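Side-chain contacts in microtubule-associated protein 1 light chain 3 (Plasmodium falciparum, PDB 4EOY), which is the parasite's Atg8, a ubiquitin-fold protein that binds a peptide of Atg3 and is probably conjugated to membrane lipid in an autophagy-related pathway: residues S7-V12 against D112-L117; K23-S26 against R31-V34. The protein carries 3 engineered substitutions. All coordinates share one frame; numbering follows the deposited sequence.

Contact 1. Residues S7-V12 against D112-L117; sequences SLKDEV and DEDGYL
Lys9 and Asp112 reach for each other from opposite directions and close a salt bridge, NZ of Lys9 lying 2.8 Å from OD2 of Asp112. The ammonium meets this oxygen on its syn side, 21° out of the carboxylate plane. An extended chain beyond CG carries the lysine across a wide backbone gap, the CA atoms of Lys9 and Asp112 being 10.9 Å apart. Beside the bridge, CE of Lys9 passes OD2 of Asp114 at 4.2 Å. The second point of touch is apolar: CD2 of Leu8 comes obliquely to the Tyr116 ring, 4.0 Å from CE2, the two side chains crossing at about a right angle. This pairs the short, weakly bonded helix 8-11, part of the N-terminal extension that Atg8 proteins add to the ubiquitin fold, with the type I turn Asp112-Gly115 leading into strand 117-122. Two successive Asx turns shape that loop. OD1 of Asp112 accepts from N of Asp114 through its anti lone pair at 3.0 Å, nearly straight at 176°, while OD2 is the oxygen that meets the lysine. OD1 of Asp114 then takes N of Tyr116, also at 3.0 Å. Further out, OD2 of Asp114 is engaged by Arg17 in a salt bridge and by the hydroxyl of Tyr118, while Lys9 makes a cation-pi contact with Tyr118. Tyr116 packs on Val35 of strand 31-38 and on an aromatic side chain of the bound peptide.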
# COMPACT_ATOMS: atom_id res chain seq x y z
N SER A 7 -4.44 -10.96 -6.10
CA SER A 7 -3.33 -10.06 -5.76
C SER A 7 -2.37 -9.86 -6.95
O SER A 7 -2.57 -10.42 -8.04
CB SER A 7 -2.56 -10.60 -4.55
OG SER A 7 -1.38 -9.84 -4.28
N LEU A 8 -1.32 -9.06 -6.73
CA LEU A 8 -0.34 -8.74 -7.76
C LEU A 8 0.52 -9.95 -8.13
O LEU A 8 1.05 -10.04 -9.25
CB LEU A 8 0.56 -7.61 -7.29
CG LEU A 8 1.34 -6.88 -8.39
CD1 LEU A 8 0.45 -5.85 -9.07
CD2 LEU A 8 2.56 -6.21 -7.79
N LYS A 9 0.66 -10.89 -7.20
CA LYS A 9 1.40 -12.13 -7.42
C LYS A 9 0.73 -12.99 -8.50
O LYS A 9 1.40 -13.72 -9.23
CB LYS A 9 1.53 -12.91 -6.12
CG LYS A 9 2.30 -12.15 -5.05
CD LYS A 9 2.49 -12.96 -3.78
CE LYS A 9 3.54 -12.32 -2.89
NZ LYS A 9 3.65 -12.99 -1.58
N ASP A 10 -0.59 -12.89 -8.60
CA ASP A 10 -1.35 -13.61 -9.61
C ASP A 10 -1.30 -12.88 -10.96
O ASP A 10 -1.49 -13.48 -12.03
CB ASP A 10 -2.81 -13.77 -9.16
CG ASP A 10 -2.93 -14.16 -7.67
OD1 ASP A 10 -1.90 -14.42 -7.01
OD2 ASP A 10 -4.06 -14.17 -7.15
N GLU A 11 -1.06 -11.57 -10.90
CA GLU A 11 -1.01 -10.70 -12.07
C GLU A 11 0.34 -10.73 -12.76
O GLU A 11 0.40 -10.78 -14.00
CB GLU A 11 -1.31 -9.25 -11.67
CG GLU A 11 -2.78 -8.90 -11.52
CD GLU A 11 -3.01 -7.67 -10.67
OE1 GLU A 11 -4.06 -7.60 -9.99
OE2 GLU A 11 -2.15 -6.76 -10.67
N VAL A 12 1.41 -10.65 -11.97
CA VAL A 12 2.79 -10.57 -12.46
C VAL A 12 3.63 -11.71 -11.91
O VAL A 12 3.52 -12.05 -10.75
CB VAL A 12 3.47 -9.27 -12.00
CG1 VAL A 12 4.86 -9.14 -12.60
CG2 VAL A 12 2.62 -8.05 -12.33
N ASP A 112 8.58 -8.44 1.29
CA ASP A 112 8.43 -9.70 0.61
C ASP A 112 9.71 -10.03 -0.15
O ASP A 112 10.47 -9.14 -0.51
CB ASP A 112 7.24 -9.60 -0.34
CG ASP A 112 6.79 -10.94 -0.87
OD1 ASP A 112 7.51 -11.54 -1.69
OD2 ASP A 112 5.68 -11.39 -0.48
N GLU A 113 9.94 -11.31 -0.41
CA GLU A 113 11.10 -11.75 -1.15
C GLU A 113 11.18 -11.12 -2.54
O GLU A 113 12.28 -10.90 -3.06
CB GLU A 113 11.11 -13.29 -1.27
CG GLU A 113 12.33 -13.84 -1.98
CD GLU A 113 12.64 -15.28 -1.60
OE1 GLU A 113 11.68 -16.06 -1.39
OE2 GLU A 113 13.84 -15.64 -1.53
N ASP A 114 10.03 -10.80 -3.13
CA ASP A 114 10.00 -10.15 -4.45
C ASP A 114 10.38 -8.65 -4.42
O ASP A 114 10.44 -8.01 -5.47
CB ASP A 114 8.64 -10.37 -5.15
CG ASP A 114 7.47 -9.68 -4.47
OD1 ASP A 114 7.66 -8.88 -3.53
OD2 ASP A 114 6.34 -9.94 -4.89
N GLY A 115 10.64 -8.11 -3.23
CA GLY A 115 11.07 -6.71 -3.07
C GLY A 115 9.98 -5.75 -2.62
O GLY A 115 10.27 -4.61 -2.25
N TYR A 116 8.72 -6.20 -2.66
CA TYR A 116 7.58 -5.35 -2.31
C TYR A 116 7.23 -5.42 -0.83
O TYR A 116 7.39 -6.46 -0.19
CB TYR A 116 6.33 -5.75 -3.12
CG TYR A 116 6.27 -5.21 -4.53
CD1 TYR A 116 6.06 -3.84 -4.77
CD2 TYR A 116 6.45 -6.05 -5.63
CE1 TYR A 116 6.04 -3.32 -6.05
CE2 TYR A 116 6.43 -5.54 -6.92
CZ TYR A 116 6.22 -4.17 -7.12
OH TYR A 116 6.18 -3.64 -8.40
N LEU A 117 6.74 -4.30 -0.29
CA LEU A 117 6.06 -4.32 0.98
C LEU A 117 4.56 -4.46 0.72
O LEU A 117 3.91 -3.55 0.17
CB LEU A 117 6.34 -3.06 1.78
CG LEU A 117 5.74 -3.05 3.20
CD1 LEU A 117 6.41 -4.14 4.01
CD2 LEU A 117 5.88 -1.67 3.83

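Contact 2. Residues K23-S26 against R31-V34; sequences KIRS and RIPV
Helix 14-27 comes alongside the start of strand 31-38, with CA of Arg25 7.2 Å from CA of Ile32 and CA of Ile24 7.8 Å from CA of Pro33. In Atg8 proteins this helix belongs to the N-terminal addition to the ubiquitin fold, and the strand forms part of the mixed four-strand sheet, between 51-55 and 117-122. Arg25 does most of the bridging. Its chain bends at chi2 (-74°) and again at chi3 (-64°), turning a residue whose CB does not point at the strand back across to it. The bend brings CD of Arg25 to within 3.9 Å of CD of Pro33, where the two side chains cross at about a right angle, while Arg25 runs side by side with Ile32. One residue earlier, Ile24 adds a looser apolar touch, CG2 to Pro33 CG at 4.3 Å. Ile24 and Pro33 both pack on an aromatic side chain of the bound peptide, so these helix and strand side chains form part of the peptide-binding surface. The side chain of Arg31 leads away to the carbonyl of Leu53; its backbone oxygen serves the helix instead. NH1 of Arg25 donates to O of Arg31 at 3.2 Å, bent to 142° and approaching from above the carbonyl plane, with CG2 of Ile32 3.6 Å from the same NH1.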
# COMPACT_ATOMS: atom_id res chain seq x y z
N LYS A 23 15.07 -2.46 -9.88
CA LYS A 23 15.43 -1.26 -10.63
C LYS A 23 14.80 0.01 -10.07
O LYS A 23 15.38 1.09 -10.16
CB LYS A 23 15.18 -1.41 -12.14
CG LYS A 23 13.74 -1.57 -12.60
CD LYS A 23 13.72 -1.83 -14.10
CE LYS A 23 12.32 -2.11 -14.65
NZ LYS A 23 11.83 -3.48 -14.33
N ILE A 24 13.62 -0.11 -9.47
CA ILE A 24 13.01 1.05 -8.80
C ILE A 24 13.80 1.42 -7.53
O ILE A 24 13.94 2.61 -7.20
CB ILE A 24 11.52 0.81 -8.49
CG1 ILE A 24 10.76 2.14 -8.46
CG2 ILE A 24 11.35 0.05 -7.18
CD1 ILE A 24 10.64 2.80 -9.81
N ARG A 25 14.33 0.42 -6.83
CA ARG A 25 15.18 0.63 -5.65
C ARG A 25 16.57 1.17 -5.99
O ARG A 25 17.15 1.90 -5.21
CB ARG A 25 15.35 -0.66 -4.85
CG ARG A 25 14.16 -1.05 -4.00
CD ARG A 25 14.02 -0.19 -2.76
NE ARG A 25 15.14 -0.34 -1.82
CZ ARG A 25 15.27 0.35 -0.69
NH1 ARG A 25 14.36 1.25 -0.33
NH2 ARG A 25 16.32 0.15 0.10
N SER A 26 17.11 0.78 -7.14
CA SER A 26 18.38 1.34 -7.59
C SER A 26 18.18 2.79 -8.05
O SER A 26 19.02 3.65 -7.78
CB SER A 26 18.99 0.48 -8.70
OG SER A 26 18.18 0.48 -9.86
N ARG A 31 13.11 5.75 -1.39
CA ARG A 31 11.68 5.41 -1.36
C ARG A 31 11.48 3.89 -1.36
O ARG A 31 12.32 3.14 -1.87
CB ARG A 31 10.96 6.05 -2.55
CG ARG A 31 10.86 7.57 -2.48
CD ARG A 31 10.00 8.15 -3.60
NE ARG A 31 9.60 9.56 -3.38
CZ ARG A 31 8.39 9.98 -2.97
NH1 ARG A 31 7.40 9.13 -2.70
NH2 ARG A 31 8.17 11.28 -2.82
N ILE A 32 10.37 3.44 -0.78
CA ILE A 32 10.08 2.00 -0.74
C ILE A 32 8.85 1.65 -1.55
O ILE A 32 7.86 2.38 -1.53
CB ILE A 32 9.97 1.46 0.71
CG1 ILE A 32 8.81 2.10 1.45
CG2 ILE A 32 11.26 1.75 1.46
CD1 ILE A 32 8.48 1.40 2.75
N PRO A 33 8.93 0.54 -2.31
CA PRO A 33 7.79 0.12 -3.10
C PRO A 33 6.76 -0.63 -2.25
O PRO A 33 7.09 -1.64 -1.62
CB PRO A 33 8.41 -0.79 -4.16
CG PRO A 33 9.65 -1.32 -3.52
CD PRO A 33 10.14 -0.24 -2.63
N VAL A 34 5.52 -0.13 -2.25
CA VAL A 34 4.45 -0.69 -1.46
C VAL A 34 3.27 -1.01 -2.37
O VAL A 34 2.93 -0.21 -3.23
CB VAL A 34 3.98 0.30 -0.38
CG1 VAL A 34 2.80 -0.26 0.38
CG2 VAL A 34 5.12 0.61 0.57

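How the contacts relate
From the N terminus the chain first forms helix 8-11, whose partner in contact 1 follows about a hundred residues later, in the loop that runs into strand 117-122. Inside that long loop lies contact 2, a short closure in which helix 14-27 turns back through a three-residue turn onto strand 31-38. The two are therefore nested, not crossed. Their centres are 13 Å apart, and they meet directly: N of Leu117 is 3.0 Å from O of Pro33, a probable hydrogen bond between neighbouring parallel strands, and CD1 of Tyr116 packs 3.9 Å from CB of Pro33. Contact 1 ties helix 8-11 to the loop entering strand 117-122, and contact 2 ties helix 14-27 to strand 31-38.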